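Probable M18 family aminopeptidase 1 (Thermotoga maritima, PDB 2GLF) is probably a metal-dependent aminopeptidase of the M18 family, removing amino acids one at a time from the N terminus of peptides. Local coordinates at residues A[286-291]-A[404-409]; A[251-256]-A[441-446]; A[336-341]-A[395-400]. All coordinates share one frame; numbering follows the deposited sequence.

Contact 1: residues A[286-291]-A[404-409]; sequences TGAKAR and AKFFAE
The methyl group of Ala-288 sits between two neighbouring aromatic rings, its CB 3.4 Å from CD2 of Phe-406 and 3.6 Å from CE1 of Phe-407. It approaches both rings obliquely, and an alanine suits a place where the loop backbone comes this near a helix. Next to it, Lys-289 runs slantwise across Phe-406. Its CB lies over one face of that ring, and the bends at chi2 and chi3 bring CE round to the far half, 3.3 Å from Phe-406 CE1. The lysine is poorly ordered, so the course of its outer chain is approximate. On the opposite face, CG of Lys-405 stands 3.7 Å above the ring centre; the aliphatic parts of two lysines thus sandwich a single phenylalanine. Segment 286-291 belongs to the loop between strand 270-275 of the large mixed sheet and helix 292-303, while the phenylalanines lie on the short helix 404-408, which leads into strand 414-421. In this zinc exopeptidase fold the contact lies near the metal site: the side chain of Ala-288 is about 8 Å from that of His-92, a manganese ligand here and a predicted zinc ligand. Phe-407 is buried, its ring inclined to those of Phe-275 and Tyr-293, whereas Phe-406 is partly exposed. The backbone angles of Gly-287 call for glycine. Glu-409 of a neighbouring subunit packs on Lys-289.

Contact 2: residues A[251-256]-A[441-446]; sequences RICAYT and VAYRSL
Tyr-443 spans the gap between two helices, its ring meeting Thr-256 and its hydroxyl close to Cys-253. The close packing is concentrated on this one ring. OG1 of Thr-256 comes within 3.4 Å of Tyr-443 CE1, meeting the ring obliquely, and the carbonyl oxygen of Cys-253 stands at the ring edge, near its plane. A threonine can face an aromatic ring here because its hydroxyl is already engaged: with chi1 at 47°, OG1 turns back along its own helix and donates to Ile-252 O at 2.9 Å, in the carbonyl plane and on a lone pair. At the inner end of the ring, SG of Cys-253 is 3.4 Å from Tyr-443 OH; that hydroxyl has a hydrogen-bond partner in Met-417 O, on strand 414-421. Tyrosine is long enough to cross from helix 433-449 to helix 248-263 and still bring its polar end to the sheet. These are helices of the alpha/beta fold of the zinc exopeptidases, and helix 248-263 also carries Asp-249, which binds both manganese ions; the side chain of Cys-253 is about 8 Å from a bound manganese ion. Toward the partly exposed side, no residue of 441-446 reaches 251-256. Arg-444 stretches away in an extended chain, its NH1 bonded to Tyr-440 OH, and its side chain also touches Ala-260. Val-441 directs its CB away from 251-256 and touches Arg-11 instead.

Contact 3: residues A[336-341]-A[395-400]; sequences KDVHDL and VDQGGG
This is a small loop-to-loop contact near the periphery of the chain, away from the metal sites, in which Gln-397 reaches across to Val-338. The two side chains cross at about a right angle. Methyl CG2 of Val-338 lies over the flat of the glutamine amide, 3.5 Å from CD and about as far from OE1 and NE2, so it touches the group as a whole and not one polar atom. A bend at chi2 (-70°) brings the flat of the Gln-397 amide to the valine methyl. Nearer the backbone, CG of Gln-397 meets the carbonyl oxygen of Val-338 at 3.4 Å. Glutamine serves well here, since it offers both a flexible aliphatic stem and a flat end on which a methyl can rest. Val-338 is the last residue of a short 3-10 segment, closed by His-339 N bonding to Lys-336 O at 3.2 Å. The two loops are connections on the outer part of the mixed sheet: 336-341 lies between strand 321-329 and strand 351-354, whereas the loop holding 395-400 follows strand 387-389, an outermost strand of that sheet within the chain. Lys-394, just before 395-400, makes polar bonds between the loops: its NZ bonds to Asp-337 O and His-339 O, and its backbone pairs with Val-338. Asp-340 and Asp-396 form salt bridges with Lys-101 and Lys-124 of one neighbouring subunit, while Leu-168 of another packs on Val-338.

From the N terminus, the chain first meets 251-256, then 286-291, and then 336-341, before the partners follow in reverse order: 395-400, 404-409 and 441-446. The three closures are therefore concentric. Contact 3 closes the innermost loop, contact 1 encloses it, and contact 2 encloses both by bringing the C-terminal helix back to helix 248-263; none cross. Contact 1 joins the loop after strand 270-275 to the short helix before strand 414-421, and contact 3 joins two outer loops of the same sheet. Contacts 1 and 2 have centres about 19 Å apart, and the centre of contact 3 is about 26 Å from each. Contacts 1 and 3 share one neighbouring subunit among their partners.

Contact 1: residues A[286-291]-A[404-409]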
# COMPACT_ATOMS: atom_id res chain seq x y z
N THR A 286 33.12 -7.66 35.06
CA THR A 286 33.59 -8.89 34.46
C THR A 286 33.41 -8.77 32.96
O THR A 286 32.98 -7.73 32.45
CB THR A 286 32.82 -10.11 34.96
OG1 THR A 286 32.26 -10.80 33.84
CG2 THR A 286 31.72 -9.70 35.94
N GLY A 287 33.75 -9.82 32.23
CA GLY A 287 33.62 -9.76 30.79
C GLY A 287 34.94 -9.32 30.19
O GLY A 287 35.73 -8.65 30.87
N ALA A 288 35.21 -9.71 28.95
CA ALA A 288 36.46 -9.33 28.30
C ALA A 288 36.48 -7.81 28.33
O ALA A 288 35.42 -7.19 28.41
CB ALA A 288 36.47 -9.83 26.87
N LYS A 289 37.65 -7.19 28.29
CA LYS A 289 37.66 -5.74 28.33
C LYS A 289 37.08 -5.29 29.68
O LYS A 289 36.04 -4.63 29.72
CB LYS A 289 36.82 -5.20 27.17
CG LYS A 289 36.50 -3.72 27.21
CD LYS A 289 35.00 -3.49 27.08
CE LYS A 289 34.45 -4.06 25.78
NZ LYS A 289 33.03 -3.69 25.59
N ALA A 290 37.75 -5.65 30.77
CA ALA A 290 37.29 -5.29 32.10
C ALA A 290 38.44 -5.18 33.10
O ALA A 290 38.23 -5.20 34.31
CB ALA A 290 36.29 -6.31 32.61
N ARG A 291 39.66 -5.07 32.58
CA ARG A 291 40.85 -4.93 33.41
C ARG A 291 41.22 -6.21 34.15
O ARG A 291 42.40 -6.56 34.23
CB ARG A 291 40.68 -3.78 34.42
CG ARG A 291 41.99 -3.33 35.05
CD ARG A 291 41.80 -2.11 35.93
NE ARG A 291 43.08 -1.59 36.42
CZ ARG A 291 43.95 -0.90 35.69
NH1 ARG A 291 43.68 -0.63 34.42
NH2 ARG A 291 45.09 -0.49 36.22
N ALA A 404 36.83 -12.45 20.91
CA ALA A 404 38.16 -12.52 20.33
C ALA A 404 38.74 -11.13 20.10
O ALA A 404 39.88 -10.85 20.49
CB ALA A 404 38.13 -13.30 19.02
N LYS A 405 37.96 -10.25 19.49
CA LYS A 405 38.42 -8.89 19.20
C LYS A 405 39.11 -8.20 20.39
O LYS A 405 40.16 -7.57 20.22
CB LYS A 405 37.24 -8.03 18.72
CG LYS A 405 36.21 -7.76 19.80
CD LYS A 405 35.21 -6.69 19.37
CE LYS A 405 34.30 -7.17 18.25
NZ LYS A 405 33.27 -6.14 17.94
N PHE A 406 38.51 -8.31 21.57
CA PHE A 406 39.05 -7.67 22.77
C PHE A 406 40.46 -8.10 23.13
O PHE A 406 41.26 -7.29 23.62
CB PHE A 406 38.12 -7.93 23.96
CG PHE A 406 36.72 -7.49 23.72
CD1 PHE A 406 36.45 -6.20 23.25
CD2 PHE A 406 35.65 -8.36 23.95
CE1 PHE A 406 35.14 -5.79 23.00
CE2 PHE A 406 34.34 -7.96 23.70
CZ PHE A 406 34.08 -6.67 23.23
N PHE A 407 40.78 -9.36 22.90
CA PHE A 407 42.11 -9.85 23.22
C PHE A 407 43.11 -9.46 22.14
O PHE A 407 44.26 -9.14 22.45
CB PHE A 407 42.07 -11.37 23.43
CG PHE A 407 41.26 -11.77 24.62
CD1 PHE A 407 39.88 -11.77 24.57
CD2 PHE A 407 41.89 -12.05 25.83
CE1 PHE A 407 39.12 -12.05 25.70
CE2 PHE A 407 41.15 -12.33 26.98
CZ PHE A 407 39.76 -12.32 26.91
N ALA A 408 42.67 -9.47 20.89
CA ALA A 408 43.54 -9.08 19.79
C ALA A 408 43.79 -7.59 19.97
O ALA A 408 44.78 -7.04 19.48
CB ALA A 408 42.85 -9.34 18.46
N GLU A 409 42.88 -6.95 20.69
CA GLU A 409 42.93 -5.52 20.99
C GLU A 409 44.08 -5.28 21.96
O GLU A 409 44.63 -4.18 22.02
CB GLU A 409 41.61 -5.08 21.64
CG GLU A 409 41.02 -3.80 21.09
CD GLU A 409 39.67 -3.46 21.72
OE1 GLU A 409 39.63 -3.11 22.92
OE2 GLU A 409 38.64 -3.57 21.01

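Contact 2: residues A[251-256]-A[441-446]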
# COMPACT_ATOMS: atom_id res chain seq x y z
N ARG A 251 29.18 -22.81 27.37
CA ARG A 251 29.56 -23.53 28.58
C ARG A 251 30.14 -24.82 28.04
O ARG A 251 30.85 -25.55 28.73
CB ARG A 251 28.35 -23.80 29.50
CG ARG A 251 27.68 -22.52 29.98
CD ARG A 251 27.05 -22.66 31.35
NE ARG A 251 26.63 -21.35 31.83
CZ ARG A 251 25.41 -20.84 31.67
NH1 ARG A 251 24.48 -21.53 31.04
NH2 ARG A 251 25.14 -19.62 32.11
N ILE A 252 29.86 -25.09 26.76
CA ILE A 252 30.37 -26.27 26.10
C ILE A 252 31.83 -26.01 25.80
O ILE A 252 32.64 -26.93 25.75
CB ILE A 252 29.63 -26.58 24.78
CG1 ILE A 252 29.98 -27.99 24.31
CG2 ILE A 252 30.03 -25.57 23.71
CD1 ILE A 252 29.12 -28.49 23.17
N CYS A 253 32.17 -24.75 25.58
CA CYS A 253 33.55 -24.39 25.32
C CYS A 253 34.27 -24.18 26.63
O CYS A 253 35.48 -24.37 26.72
CB CYS A 253 33.62 -23.13 24.48
SG CYS A 253 33.40 -23.49 22.76
N ALA A 254 33.51 -23.79 27.65
CA ALA A 254 34.07 -23.57 28.97
C ALA A 254 34.48 -24.91 29.56
O ALA A 254 35.55 -25.04 30.15
CB ALA A 254 33.04 -22.91 29.86
N TYR A 255 33.64 -25.92 29.38
CA TYR A 255 33.93 -27.24 29.91
C TYR A 255 35.08 -27.93 29.19
O TYR A 255 35.97 -28.49 29.83
CB TYR A 255 32.70 -28.14 29.85
CG TYR A 255 32.91 -29.45 30.57
CD1 TYR A 255 33.00 -29.49 31.96
CD2 TYR A 255 33.04 -30.65 29.87
CE1 TYR A 255 33.22 -30.69 32.64
CE2 TYR A 255 33.26 -31.86 30.54
CZ TYR A 255 33.34 -31.87 31.92
OH TYR A 255 33.57 -33.05 32.59
N THR A 256 35.06 -27.89 27.86
CA THR A 256 36.11 -28.53 27.08
C THR A 256 37.48 -27.90 27.36
O THR A 256 38.48 -28.59 27.40
CB THR A 256 35.83 -28.45 25.56
OG1 THR A 256 35.43 -27.12 25.20
CG2 THR A 256 34.75 -29.44 25.17
N VAL A 441 40.00 -32.15 22.47
CA VAL A 441 41.26 -32.61 21.91
C VAL A 441 41.99 -31.43 21.28
O VAL A 441 43.18 -31.23 21.53
CB VAL A 441 41.04 -33.69 20.85
CG1 VAL A 441 42.37 -34.12 20.26
CG2 VAL A 441 40.32 -34.88 21.47
N ALA A 442 41.28 -30.67 20.46
CA ALA A 442 41.86 -29.51 19.79
C ALA A 442 42.43 -28.51 20.81
O ALA A 442 43.58 -28.08 20.69
CB ALA A 442 40.81 -28.83 18.92
N TYR A 443 41.63 -28.16 21.81
CA TYR A 443 42.05 -27.21 22.84
C TYR A 443 43.29 -27.65 23.62
O TYR A 443 44.15 -26.84 23.94
CB TYR A 443 40.91 -26.97 23.83
CG TYR A 443 39.80 -26.09 23.31
CD1 TYR A 443 38.64 -25.89 24.06
CD2 TYR A 443 39.90 -25.46 22.06
CE1 TYR A 443 37.61 -25.09 23.59
CE2 TYR A 443 38.87 -24.66 21.58
CZ TYR A 443 37.73 -24.47 22.35
OH TYR A 443 36.70 -23.68 21.90
N ARG A 444 43.36 -28.94 23.93
CA ARG A 444 44.47 -29.49 24.70
C ARG A 444 45.76 -29.49 23.90
O ARG A 444 46.80 -29.06 24.38
CB ARG A 444 44.15 -30.92 25.13
CG ARG A 444 45.31 -31.62 25.81
CD ARG A 444 44.94 -33.04 26.23
NE ARG A 444 46.11 -33.77 26.70
CZ ARG A 444 46.07 -34.99 27.23
NH1 ARG A 444 44.91 -35.62 27.36
NH2 ARG A 444 47.19 -35.58 27.63
N SER A 445 45.68 -29.99 22.67
CA SER A 445 46.85 -30.05 21.82
C SER A 445 47.27 -28.66 21.32
O SER A 445 48.38 -28.49 20.83
CB SER A 445 46.60 -30.99 20.64
OG SER A 445 45.40 -30.66 19.98
N LEU A 446 46.39 -27.67 21.45
CA LEU A 446 46.74 -26.33 21.03
C LEU A 446 47.47 -25.60 22.15
O LEU A 446 48.33 -24.75 21.89
CB LEU A 446 45.50 -25.54 20.63
CG LEU A 446 45.02 -25.71 19.19
CD1 LEU A 446 43.73 -24.95 19.00
CD2 LEU A 446 46.08 -25.20 18.22

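Contact 3: residues A[336-341]-A[395-400]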
# COMPACT_ATOMS: atom_id res chain seq x y z
N LYS A 336 18.84 -24.63 5.46
CA LYS A 336 20.17 -24.67 4.86
C LYS A 336 20.47 -23.45 3.97
O LYS A 336 21.63 -23.11 3.76
CB LYS A 336 20.35 -25.96 4.04
CG LYS A 336 19.78 -25.88 2.64
CD LYS A 336 20.12 -27.10 1.79
CE LYS A 336 19.31 -28.32 2.20
NZ LYS A 336 19.46 -29.45 1.22
N ASP A 337 19.44 -22.80 3.44
CA ASP A 337 19.67 -21.63 2.58
C ASP A 337 20.21 -20.41 3.30
O ASP A 337 20.46 -19.36 2.69
CB ASP A 337 18.38 -21.24 1.85
CG ASP A 337 18.25 -21.92 0.50
OD1 ASP A 337 17.36 -21.52 -0.28
OD2 ASP A 337 19.04 -22.85 0.22
N VAL A 338 20.41 -20.54 4.61
CA VAL A 338 20.90 -19.43 5.41
C VAL A 338 22.45 -19.43 5.46
O VAL A 338 23.08 -18.49 5.95
CB VAL A 338 20.30 -19.55 6.82
CG1 VAL A 338 21.30 -20.17 7.79
CG2 VAL A 338 19.82 -18.20 7.29
N HIS A 339 23.03 -20.50 4.92
CA HIS A 339 24.48 -20.71 4.90
C HIS A 339 25.06 -20.85 3.51
O HIS A 339 24.34 -21.01 2.52
CB HIS A 339 24.83 -22.01 5.62
CG HIS A 339 24.93 -21.90 7.11
ND1 HIS A 339 25.86 -21.10 7.73
CD2 HIS A 339 24.23 -22.52 8.09
CE1 HIS A 339 25.73 -21.23 9.04
NE2 HIS A 339 24.75 -22.08 9.28
N ASP A 340 26.39 -20.80 3.47
CA ASP A 340 27.18 -21.01 2.27
C ASP A 340 27.72 -22.41 2.57
O ASP A 340 28.71 -22.55 3.29
CB ASP A 340 28.33 -20.01 2.18
CG ASP A 340 29.43 -20.46 1.22
OD1 ASP A 340 29.22 -21.44 0.48
OD2 ASP A 340 30.51 -19.83 1.21
N LEU A 341 27.03 -23.43 2.07
CA LEU A 341 27.41 -24.81 2.31
C LEU A 341 28.90 -25.12 2.19
O LEU A 341 29.41 -25.95 2.93
CB LEU A 341 26.61 -25.76 1.41
CG LEU A 341 25.13 -26.03 1.72
CD1 LEU A 341 24.88 -26.01 3.21
CD2 LEU A 341 24.27 -24.99 1.04
N VAL A 395 27.17 -14.23 3.15
CA VAL A 395 27.70 -12.90 3.36
C VAL A 395 26.88 -11.86 4.15
O VAL A 395 27.35 -11.38 5.19
CB VAL A 395 28.16 -12.30 2.03
CG1 VAL A 395 28.59 -10.84 2.20
CG2 VAL A 395 29.32 -13.12 1.50
N ASP A 396 25.68 -11.49 3.71
CA ASP A 396 24.96 -10.50 4.50
C ASP A 396 23.78 -11.03 5.32
O ASP A 396 22.88 -10.27 5.70
CB ASP A 396 24.50 -9.33 3.62
CG ASP A 396 25.64 -8.39 3.28
OD1 ASP A 396 26.39 -8.03 4.22
OD2 ASP A 396 25.79 -8.01 2.10
N GLN A 397 23.81 -12.32 5.62
CA GLN A 397 22.76 -12.98 6.40
C GLN A 397 22.55 -12.44 7.81
O GLN A 397 21.41 -12.18 8.22
CB GLN A 397 23.04 -14.48 6.47
CG GLN A 397 22.32 -15.26 5.41
CD GLN A 397 20.83 -15.29 5.65
OE1 GLN A 397 20.06 -15.76 4.81
NE2 GLN A 397 20.41 -14.81 6.81
N GLY A 398 23.64 -12.29 8.55
CA GLY A 398 23.51 -11.80 9.91
C GLY A 398 24.83 -11.47 10.57
O GLY A 398 25.88 -11.57 9.95
N GLY A 399 24.76 -11.09 11.84
CA GLY A 399 25.96 -10.74 12.57
C GLY A 399 26.37 -11.74 13.62
O GLY A 399 25.62 -12.67 13.94
N GLY A 400 27.57 -11.56 14.15
CA GLY A 400 28.08 -12.44 15.18
C GLY A 400 28.88 -11.67 16.20
O GLY A 400 28.34 -11.16 17.17